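Local atomic coordinates of putative membrane protein mmpL11 (Mycobacterium tuberculosis, PDB entry 4Y0L), a protein that probably exports lipids or related substrates across the mycobacterial cell envelope as a membrane transporter of the RND family. Residues 23-26 with 27-31; 78-82 with 83-87. All coordinates share one frame; numbering follows the deposited sequence.

Interaction 1: 23-26 with 27-31; sequences AAIR and HRIAQ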
# COMPACT_ATOMS: atom_id res chain seq x y z
N ALA A 23 -7.03 -3.35 0.08
CA ALA A 23 -6.92 -4.79 -0.14
C ALA A 23 -6.31 -5.10 -1.50
O ALA A 23 -5.55 -6.05 -1.65
CB ALA A 23 -8.29 -5.44 -0.01
N ALA A 24 -6.65 -4.28 -2.50
CA ALA A 24 -6.12 -4.46 -3.85
C ALA A 24 -4.63 -4.14 -3.90
O ALA A 24 -3.85 -4.86 -4.52
CB ALA A 24 -6.88 -3.59 -4.84
N ILE A 25 -4.24 -3.05 -3.24
CA ILE A 25 -2.84 -2.66 -3.17
C ILE A 25 -2.03 -3.72 -2.43
O ILE A 25 -0.94 -4.09 -2.85
CB ILE A 25 -2.67 -1.29 -2.47
CG1 ILE A 25 -3.29 -0.19 -3.33
CG2 ILE A 25 -1.20 -0.97 -2.23
CD1 ILE A 25 -3.57 1.09 -2.58
N ARG A 26 -2.59 -4.21 -1.33
CA ARG A 26 -1.94 -5.23 -0.52
C ARG A 26 -1.69 -6.50 -1.33
O ARG A 26 -0.61 -7.10 -1.25
CB ARG A 26 -2.80 -5.53 0.71
CG ARG A 26 -2.21 -6.58 1.63
CD ARG A 26 -2.88 -6.55 3.00
NE ARG A 26 -2.28 -7.51 3.93
CZ ARG A 26 -2.84 -8.67 4.29
NH1 ARG A 26 -4.02 -9.04 3.83
NH2 ARG A 26 -2.20 -9.46 5.14
N HIS A 27 -2.68 -6.90 -2.11
CA HIS A 27 -2.60 -8.10 -2.94
C HIS A 27 -1.54 -7.98 -4.04
O HIS A 27 -0.88 -8.96 -4.38
CB HIS A 27 -3.97 -8.40 -3.55
CG HIS A 27 -3.96 -9.51 -4.55
ND1 HIS A 27 -3.86 -9.30 -5.90
CD2 HIS A 27 -4.05 -10.86 -4.39
CE1 HIS A 27 -3.88 -10.46 -6.54
NE2 HIS A 27 -3.99 -11.42 -5.64
N ARG A 28 -1.38 -6.78 -4.59
CA ARG A 28 -0.41 -6.55 -5.64
C ARG A 28 1.01 -6.53 -5.08
O ARG A 28 1.96 -6.96 -5.73
CB ARG A 28 -0.70 -5.25 -6.38
CG ARG A 28 0.06 -5.09 -7.70
CD ARG A 28 -0.51 -6.00 -8.78
NE ARG A 28 0.21 -5.88 -10.05
CZ ARG A 28 0.97 -6.83 -10.59
NH1 ARG A 28 1.14 -8.01 -10.00
NH2 ARG A 28 1.58 -6.60 -11.75
N ILE A 29 1.15 -6.02 -3.85
CA ILE A 29 2.44 -6.00 -3.17
C ILE A 29 2.94 -7.43 -2.95
O ILE A 29 4.12 -7.72 -3.14
CB ILE A 29 2.35 -5.27 -1.81
CG1 ILE A 29 2.15 -3.77 -2.04
CG2 ILE A 29 3.61 -5.49 -0.97
CD1 ILE A 29 1.72 -3.01 -0.80
N ALA A 30 2.03 -8.32 -2.57
CA ALA A 30 2.38 -9.71 -2.29
C ALA A 30 2.87 -10.43 -3.54
O ALA A 30 3.52 -11.47 -3.45
CB ALA A 30 1.20 -10.44 -1.69
N GLN A 31 2.56 -9.87 -4.70
CA GLN A 31 2.98 -10.44 -5.98
C GLN A 31 4.35 -9.93 -6.41
O GLN A 31 4.95 -10.44 -7.35
CB GLN A 31 1.95 -10.14 -7.06
CG GLN A 31 0.78 -11.10 -7.09
CD GLN A 31 -0.35 -10.63 -7.98
OE1 GLN A 31 -0.36 -9.48 -8.43
NE2 GLN A 31 -1.31 -11.51 -8.24

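Interaction 2: 78-82 with 83-87; sequences RVAGA and AQVDV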
# COMPACT_ATOMS: atom_id res chain seq x y z
N ARG A 78 -1.41 1.93 -10.73
CA ARG A 78 -2.56 1.44 -11.50
C ARG A 78 -3.65 0.99 -10.55
O ARG A 78 -4.83 1.26 -10.75
CB ARG A 78 -2.19 0.25 -12.40
CG ARG A 78 -0.83 0.28 -13.07
CD ARG A 78 -0.73 -0.93 -14.00
NE ARG A 78 0.64 -1.30 -14.34
CZ ARG A 78 1.44 -0.59 -15.14
NH1 ARG A 78 1.02 0.56 -15.66
NH2 ARG A 78 2.66 -1.02 -15.40
N VAL A 79 -3.23 0.28 -9.50
CA VAL A 79 -4.12 -0.37 -8.56
C VAL A 79 -4.74 0.62 -7.59
O VAL A 79 -5.86 0.42 -7.12
CB VAL A 79 -3.36 -1.47 -7.77
CG1 VAL A 79 -4.26 -2.14 -6.75
CG2 VAL A 79 -2.78 -2.49 -8.73
N ALA A 80 -4.02 1.69 -7.28
CA ALA A 80 -4.44 2.63 -6.26
C ALA A 80 -5.51 3.59 -6.77
O ALA A 80 -6.37 4.05 -6.02
CB ALA A 80 -3.25 3.41 -5.74
N GLY A 81 -5.46 3.89 -8.07
CA GLY A 81 -6.43 4.79 -8.67
C GLY A 81 -6.23 6.22 -8.21
O GLY A 81 -5.15 6.79 -8.38
N ALA A 82 -7.27 6.80 -7.61
CA ALA A 82 -7.22 8.20 -7.19
C ALA A 82 -6.41 8.38 -5.91
O ALA A 82 -5.92 9.47 -5.62
CB ALA A 82 -8.63 8.74 -7.00
N ALA A 83 -6.26 7.30 -5.15
CA ALA A 83 -5.49 7.35 -3.91
C ALA A 83 -4.02 7.58 -4.20
O ALA A 83 -3.51 7.15 -5.24
CB ALA A 83 -5.69 6.08 -3.10
N GLN A 84 -3.33 8.25 -3.28
CA GLN A 84 -1.91 8.54 -3.43
C GLN A 84 -1.07 7.43 -2.81
O GLN A 84 -1.34 7.01 -1.69
CB GLN A 84 -1.58 9.89 -2.79
CG GLN A 84 -0.30 10.53 -3.29
CD GLN A 84 -0.12 11.94 -2.76
OE1 GLN A 84 -0.96 12.45 -2.01
NE2 GLN A 84 0.98 12.58 -3.14
N VAL A 85 -0.08 6.95 -3.55
CA VAL A 85 0.81 5.89 -3.07
C VAL A 85 2.26 6.34 -3.11
O VAL A 85 2.68 7.06 -4.02
CB VAL A 85 0.64 4.60 -3.91
CG1 VAL A 85 1.68 3.55 -3.51
CG2 VAL A 85 -0.75 4.04 -3.75
N ASP A 86 3.03 5.91 -2.12
CA ASP A 86 4.46 6.20 -2.05
C ASP A 86 5.21 5.01 -1.46
O ASP A 86 4.81 4.47 -0.43
CB ASP A 86 4.72 7.45 -1.22
CG ASP A 86 4.28 8.72 -1.92
OD1 ASP A 86 5.10 9.30 -2.68
OD2 ASP A 86 3.13 9.15 -1.72
N VAL A 87 6.29 4.62 -2.12
CA VAL A 87 7.13 3.52 -1.65
C VAL A 87 8.40 4.08 -1.01
O VAL A 87 9.09 4.90 -1.60
CB VAL A 87 7.51 2.57 -2.80
CG1 VAL A 87 8.30 1.38 -2.26
CG2 VAL A 87 6.27 2.09 -3.54

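Interaction 1: 23-26 with 27-31
The flat carbonyl group of I25 receives I29 twice over. I29 N donates to I25 O at 3.0 Å, and I29 CG1 lies 3.2 Å from the same oxygen. A second pair of flat groups lies one turn further on, where the guanidinium of R28 reaches the amide of Q31. R28 NH1 bonds to Q31 OE1 over 2.6 Å, coming from above the amide plane rather than along a lone pair, about 37° out of it. A bend at chi2 (73°) in the R28 chain takes the guanidinium along the helix toward Q31. R28 NH2 is bound separately, to Q75 on helix 66-80, so two partners fix the rotation of the group.

The backbone supplies the regular ladder beneath these side chains. H27 N reaches A23 O at 3.0 Å, R28 N reaches A24 O at 3.1 Å, and A30 N reaches R26 O at 3.2 Å, each spanning four residues. On the buried side, I25 CG2 and I29 CD1 meet at 3.8 Å, and the two isoleucines lean across each other at an angle. Both branched chains rest on L52 of strand 49-55, with V6 taking I25 and V4 taking I29 on strand 2-7. R26 leaves in a different direction: its extended chain carries the guanidinium to the backbone oxygens of V38 and A39, tying the helix to strand 37-43.

This division, with apolar side chains one turn apart facing the sheet and charged chains spreading to the flanks, is the amphipathic pattern of the first helix in a ferredoxin-like alpha/beta sandwich, the kind of fold seen in periplasmic subdomains of RND transporters.

Interaction 2: 78-82 with 83-87
V85 has CG1 anti to its own backbone N (chi1 174°), a rotation that sends CG2 back to the methyl group of A80; the modelled separation of V85 CG2 and A80 CB, 3.3 Å, is shorter than a normal methyl contact and so doubtful in its exact value. The chain reverses at G81, whose phi of 70° and psi of -122° open a type II' beta turn running from A80 to A83, by which helix 66-80 passes into strand 84-87, the last strand of a ferredoxin-like fold. Positive phi suits glycine, which has no CB to crowd the neighbouring peptide groups, and G81 is also the first residue to leave helical geometry.

From here the strand alternates. A83, V85 and V87 rest on V6, V4 and V2 of strand 2-7, while D86 forms a salt bridge with R7 of that strand. Backbone bonds between Q84 and R7 and between D86 and L5 seat the strand at the edge of the sheet within this chain. The CB of A80 points toward the strand and is buried.

The turn is closed lightly. A83 N donates to A80 O at 3.4 Å, a weak bond. The two methyl groups of A80 and A83 are only loosely in touch with one another, but each approaches the other residue's carbonyl oxygen: A80 CB lies 3.8 Å from A83 O, and A83 CB lies 3.6 Å from A80 O.

Interactions 1 and 2 illustrate how a small alpha/beta domain joins its helices to one sheet. They come in series along the chain, 23-31 well before 78-87, yet their centres lie about 12 Å apart and they touch. V79 CG1 sits 3.5 Å from A24 C, and I25 CD1 reaches A80 CB at 3.9 Å, so helix 19-29 and the end of helix 66-80 pack against each other. Both also rest on strand 2-7, through I25 and I29 in the first case and A83, V85 and V87 in the second. Early and late parts of the domain thus share one apolar layer.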